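PDB 4ILO: CT398 from Chlamydia trachomatis, which is of unknown function but, with its long coiled-coil hairpin and zinc ribbon domain, may bind nucleic acid. Local coordinates for residues A[191-197]-A[231-236]; A[10-14]-A[170-174]. All coordinates share one frame; numbering follows the deposited sequence.

Contact 1: residues A[191-197]-A[231-236]. With EDO (1,2-ethanediol), chain D.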
# COMPACT_ATOMS: atom_id res chain seq x y z
N ASP A 191 -6.48 26.85 -3.49
CA ASP A 191 -7.36 27.11 -4.63
C ASP A 191 -7.21 28.59 -4.98
O ASP A 191 -6.31 29.27 -4.47
CB ASP A 191 -8.80 26.63 -4.35
CG ASP A 191 -9.50 27.45 -3.27
OD1 ASP A 191 -8.96 28.49 -2.84
OD2 ASP A 191 -10.61 27.07 -2.84
N ARG A 192 -8.07 29.10 -5.85
CA ARG A 192 -7.84 30.45 -6.37
C ARG A 192 -7.95 31.46 -5.24
O ARG A 192 -8.97 31.51 -4.54
CB ARG A 192 -8.78 30.80 -7.51
CG ARG A 192 -8.34 30.12 -8.80
CD ARG A 192 -9.26 30.37 -10.03
NE ARG A 192 -8.82 29.55 -11.17
CZ ARG A 192 -9.11 28.25 -11.34
NH1 ARG A 192 -9.88 27.58 -10.49
NH2 ARG A 192 -8.65 27.61 -12.40
N VAL A 193 -6.89 32.24 -5.05
CA VAL A 193 -6.85 33.23 -3.99
C VAL A 193 -6.85 34.69 -4.50
O VAL A 193 -7.01 35.63 -3.69
CB VAL A 193 -5.65 32.95 -3.07
CG1 VAL A 193 -5.85 31.55 -2.36
CG2 VAL A 193 -4.36 32.96 -3.87
N VAL A 194 -6.64 34.92 -5.79
CA VAL A 194 -6.87 36.21 -6.43
C VAL A 194 -8.16 36.04 -7.22
O VAL A 194 -8.17 35.36 -8.25
CB VAL A 194 -5.71 36.61 -7.35
CG1 VAL A 194 -5.93 38.07 -7.90
CG2 VAL A 194 -4.40 36.53 -6.62
N VAL A 195 -9.26 36.60 -6.71
CA VAL A 195 -10.57 36.22 -7.24
C VAL A 195 -11.41 37.45 -7.54
O VAL A 195 -11.27 38.49 -6.87
CB VAL A 195 -11.34 35.31 -6.25
CG1 VAL A 195 -10.55 33.99 -5.98
CG2 VAL A 195 -11.70 36.08 -4.95
N PRO A 196 -12.31 37.40 -8.52
CA PRO A 196 -13.08 38.60 -8.86
C PRO A 196 -14.36 38.69 -8.03
O PRO A 196 -14.83 37.72 -7.42
CB PRO A 196 -13.38 38.40 -10.36
CG PRO A 196 -13.48 36.87 -10.51
CD PRO A 196 -12.51 36.29 -9.48
N ILE A 197 -14.88 39.93 -7.97
CA ILE A 197 -16.23 40.21 -7.50
C ILE A 197 -17.23 39.64 -8.51
O ILE A 197 -17.21 40.01 -9.69
CB ILE A 197 -16.48 41.72 -7.38
CG1 ILE A 197 -15.37 42.45 -6.63
CG2 ILE A 197 -17.85 41.98 -6.75
CD1 ILE A 197 -15.52 42.38 -5.18
N ARG A 231 -8.82 36.60 0.85
CA ARG A 231 -8.35 36.54 -0.52
C ARG A 231 -8.26 37.94 -1.13
O ARG A 231 -8.95 38.87 -0.70
CB ARG A 231 -9.31 35.72 -1.37
CG ARG A 231 -9.34 34.22 -0.99
CD ARG A 231 -10.22 33.47 -1.96
NE ARG A 231 -10.01 32.01 -1.89
CZ ARG A 231 -10.56 31.23 -0.97
NH1 ARG A 231 -11.32 31.75 -0.01
NH2 ARG A 231 -10.32 29.92 -0.99
N ILE A 232 -7.43 38.08 -2.16
CA ILE A 232 -7.31 39.33 -2.92
C ILE A 232 -8.48 39.45 -3.89
O ILE A 232 -8.73 38.54 -4.69
CB ILE A 232 -5.98 39.35 -3.71
CG1 ILE A 232 -4.80 39.39 -2.75
CG2 ILE A 232 -5.96 40.53 -4.70
CD1 ILE A 232 -3.51 38.84 -3.32
N LEU A 233 -9.20 40.58 -3.84
CA LEU A 233 -10.34 40.81 -4.71
C LEU A 233 -9.96 41.79 -5.82
O LEU A 233 -9.18 42.73 -5.63
CB LEU A 233 -11.52 41.41 -3.93
CG LEU A 233 -12.34 40.61 -2.92
CD1 LEU A 233 -13.21 41.53 -2.09
CD2 LEU A 233 -13.23 39.53 -3.62
N TYR A 234 -10.58 41.60 -6.99
CA TYR A 234 -10.34 42.49 -8.11
C TYR A 234 -11.62 42.60 -8.93
O TYR A 234 -12.56 41.82 -8.76
CB TYR A 234 -9.17 42.02 -8.98
CG TYR A 234 -9.50 40.82 -9.85
CD1 TYR A 234 -9.31 39.51 -9.38
CD2 TYR A 234 -9.99 40.98 -11.15
CE1 TYR A 234 -9.59 38.38 -10.17
CE2 TYR A 234 -10.27 39.84 -11.97
CZ TYR A 234 -10.08 38.56 -11.46
OH TYR A 234 -10.36 37.45 -12.23
N TRP A 235 -11.64 43.58 -9.82
CA TRP A 235 -12.83 43.95 -10.58
C TRP A 235 -12.63 43.57 -12.05
O TRP A 235 -11.64 43.99 -12.67
CB TRP A 235 -13.02 45.46 -10.48
CG TRP A 235 -14.19 45.98 -11.22
CD1 TRP A 235 -14.19 46.73 -12.37
CD2 TRP A 235 -15.56 45.79 -10.86
NE1 TRP A 235 -15.48 47.00 -12.75
CE2 TRP A 235 -16.34 46.44 -11.84
CE3 TRP A 235 -16.21 45.12 -9.82
CZ2 TRP A 235 -17.74 46.45 -11.81
CZ3 TRP A 235 -17.60 45.12 -9.78
CH2 TRP A 235 -18.35 45.78 -10.77
N GLN A 236 -13.58 42.78 -12.58
CA GLN A 236 -13.58 42.25 -13.97
C GLN A 236 -12.91 40.87 -14.03
O GLN A 236 -13.20 40.06 -14.91
CB GLN A 236 -12.92 43.17 -15.00
CG GLN A 236 -13.76 44.33 -15.51
CD GLN A 236 -13.24 44.85 -16.84
OE1 GLN A 236 -12.26 44.33 -17.37
NE2 GLN A 236 -13.90 45.86 -17.40
C1 EDO D . -8.15 45.93 -6.11
O1 EDO D . -8.43 46.23 -7.48
C2 EDO D . -7.02 44.91 -6.09
O2 EDO D . -7.05 44.28 -4.81
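Arg-231 reaches across to the loop before strand 194-198 and is held there by two hydrogen bonds. Its chain is extended from CG to NE, which carries the guanidinium past Val-193. Arg-231 NH2 meets Asp-191 OD1 at 2.7 Å in a salt bridge. The oxygen offers its syn lone pair and lies in the guanidinium plane, although the carboxylate is turned 45° from it. Arg-231 NE gives a second, more bent bond to Arg-192 O at 2.9 Å.

Beyond this clamp the two strands run parallel. Ile-232 N hydrogen-bonds to Val-193 O, and Val-195 N to Ile-232 O. Tyr-234 N donates to Val-195 O at 3.2 Å, and Ile-197 N closes the ladder on Tyr-234 O at 3.1 Å.

Pro-196 CB covers one face of the Tyr-234 ring, 3.8 Å from its centroid, a CH-pi contact displaced toward the rim. The ring owes this place to chi1 of 75°, which swings it over the neighbouring strand. Val-194 O lies at the ring edge. On the same sheet face Val-194 CG1 is 4.0 Å from Ile-232 CG2. Leu-233, on the other face with Val-195, crosses Ile-197 at about a right angle, CD1 to CD1. A 1,2-ethanediol, probably from the crystallisation liquor, donates a hydrogen bond from O2 to Leu-233 O.

The ladder joins the two central strands of the zinc ribbon sheet. Paired bonds fix the guanidinium's rotation, and the Arg-231 side chain touches the zinc site of Cys-202, Cys-205, Cys-226 and Cys-229. That side chain lies about 5 Å from the zinc, so its charge may also help balance the thiolates.

Contact 2: residues A[10-14]-A[170-174]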
# COMPACT_ATOMS: atom_id res chain seq x y z
N SER A 10 -0.73 39.42 -14.45
CA SER A 10 0.42 38.53 -14.32
C SER A 10 0.21 37.46 -13.24
O SER A 10 0.53 36.30 -13.47
CB SER A 10 1.68 39.34 -14.03
OG SER A 10 2.79 38.49 -13.92
N ILE A 11 -0.26 37.85 -12.06
CA ILE A 11 -0.54 36.89 -11.00
C ILE A 11 -1.71 36.00 -11.39
O ILE A 11 -1.75 34.83 -11.01
CB ILE A 11 -0.84 37.62 -9.68
CG1 ILE A 11 -0.52 36.72 -8.49
CG2 ILE A 11 -2.30 38.05 -9.62
CD1 ILE A 11 0.91 36.34 -8.34
N LEU A 12 -2.69 36.53 -12.12
CA LEU A 12 -3.76 35.67 -12.58
C LEU A 12 -3.22 34.53 -13.43
O LEU A 12 -3.64 33.37 -13.26
CB LEU A 12 -4.84 36.49 -13.30
CG LEU A 12 -5.74 37.25 -12.30
CD1 LEU A 12 -6.65 38.27 -12.95
CD2 LEU A 12 -6.60 36.26 -11.47
N ALA A 13 -2.25 34.81 -14.29
CA ALA A 13 -1.73 33.76 -15.16
C ALA A 13 -0.85 32.79 -14.40
O ALA A 13 -0.84 31.59 -14.71
CB ALA A 13 -0.94 34.37 -16.33
N ILE A 14 -0.11 33.28 -13.40
CA ILE A 14 0.62 32.37 -12.52
C ILE A 14 -0.35 31.49 -11.75
O ILE A 14 -0.10 30.30 -11.51
CB ILE A 14 1.52 33.18 -11.58
CG1 ILE A 14 2.66 33.80 -12.41
CG2 ILE A 14 2.01 32.33 -10.44
CD1 ILE A 14 3.33 34.90 -11.74
N LEU A 170 7.31 33.65 -15.61
CA LEU A 170 6.34 34.69 -15.32
C LEU A 170 6.62 35.39 -14.00
O LEU A 170 6.39 36.61 -13.88
CB LEU A 170 4.93 34.09 -15.29
CG LEU A 170 4.48 33.44 -16.58
CD1 LEU A 170 3.02 33.06 -16.43
CD2 LEU A 170 4.68 34.38 -17.77
N LYS A 171 7.09 34.62 -13.00
CA LYS A 171 7.51 35.19 -11.73
C LYS A 171 8.56 36.28 -11.91
O LYS A 171 8.65 37.21 -11.10
CB LYS A 171 8.10 34.11 -10.82
CG LYS A 171 7.10 33.38 -9.91
CD LYS A 171 7.80 32.36 -8.99
CE LYS A 171 8.86 33.06 -8.14
NZ LYS A 171 9.23 32.27 -6.93
N GLU A 172 9.37 36.18 -12.97
CA GLU A 172 10.41 37.18 -13.17
C GLU A 172 9.81 38.58 -13.34
O GLU A 172 10.22 39.52 -12.65
CB GLU A 172 11.35 36.77 -14.31
CG GLU A 172 12.09 35.44 -13.95
CD GLU A 172 13.10 34.91 -14.97
OE1 GLU A 172 13.24 35.49 -16.07
OE2 GLU A 172 13.75 33.89 -14.65
N THR A 173 8.77 38.71 -14.18
CA THR A 173 8.15 40.00 -14.48
C THR A 173 6.93 40.34 -13.61
O THR A 173 6.16 41.25 -13.96
CB THR A 173 7.75 40.06 -15.97
OG1 THR A 173 7.22 38.79 -16.37
CG2 THR A 173 8.96 40.41 -16.85
N THR A 174 6.73 39.63 -12.49
CA THR A 174 5.54 39.78 -11.64
C THR A 174 5.88 40.62 -10.41
O THR A 174 6.99 40.53 -9.86
CB THR A 174 5.00 38.38 -11.23
OG1 THR A 174 3.58 38.45 -11.00
CG2 THR A 174 5.71 37.84 -9.97
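Ser-10 OG and Thr-174 OG1 share a hydrogen bond of 3.0 Å. Either hydroxyl could be the donor. Both oxygens stand opposite their own backbone N, with chi1 of -179° in Ser-10 and -152° in Thr-174, and this turns them to face each other between the two segments. Thr-174 CB lies 3.5 Å from Ser-10 OG.

The same threonine hydroxyl has an apolar neighbour. The ends of Ile-14 and Thr-174 meet tip to tip, and Ile-14 CD1 comes within 3.6 Å of Thr-174 OG1. The methyl also packs against Thr-174 CB. The bond therefore has a hydrocarbon group beside it, and Thr-174 is buried.

Further along, Ile-14 and Leu-170 lie alongside, pointing opposite ways. Ile-14 CG1 rests on Leu-170 CB at 3.7 Å. Leu-170 CD1 reaches on to Ala-13 CB at 4.2 Å, a looser touch. Leu-170 thus lies against two successive residues of the first helix.

Lys-171 to Thr-174 form a type I beta turn, which brings Thr-174 back toward the first helix. Thr-173 OG1 makes a weak hydrogen bond back to Leu-170 O, just before the turn.

The contact joins helix 2-86 to the end of helix 90-171, the two long arms of the coiled-coil hairpin. Helix 176-189 follows the turn, and its Phe-179 packs on Ile-11, Lys-171 and Thr-174. Ile-11 also touches Val-194 of strand 194-198.

How the contacts relate
The centres of the two contacts lie about 15 Å apart, at the same end of the long molecule. Each is about 39 Å from the centre of the chain. They come in series: both segments of contact 2 precede those of contact 1, and helix 176-189 lies between them in sequence. Contact 2 joins the two long helices at the open end of the hairpin, away from its connecting turn. Contact 1 pairs the central strands of the mixed sheet in the zinc ribbon region. They also touch directly. Leu-12 packs on Val-194 and on the Tyr-234 ring. Helix 2-86 therefore links the base of the coiled coil to the sheet.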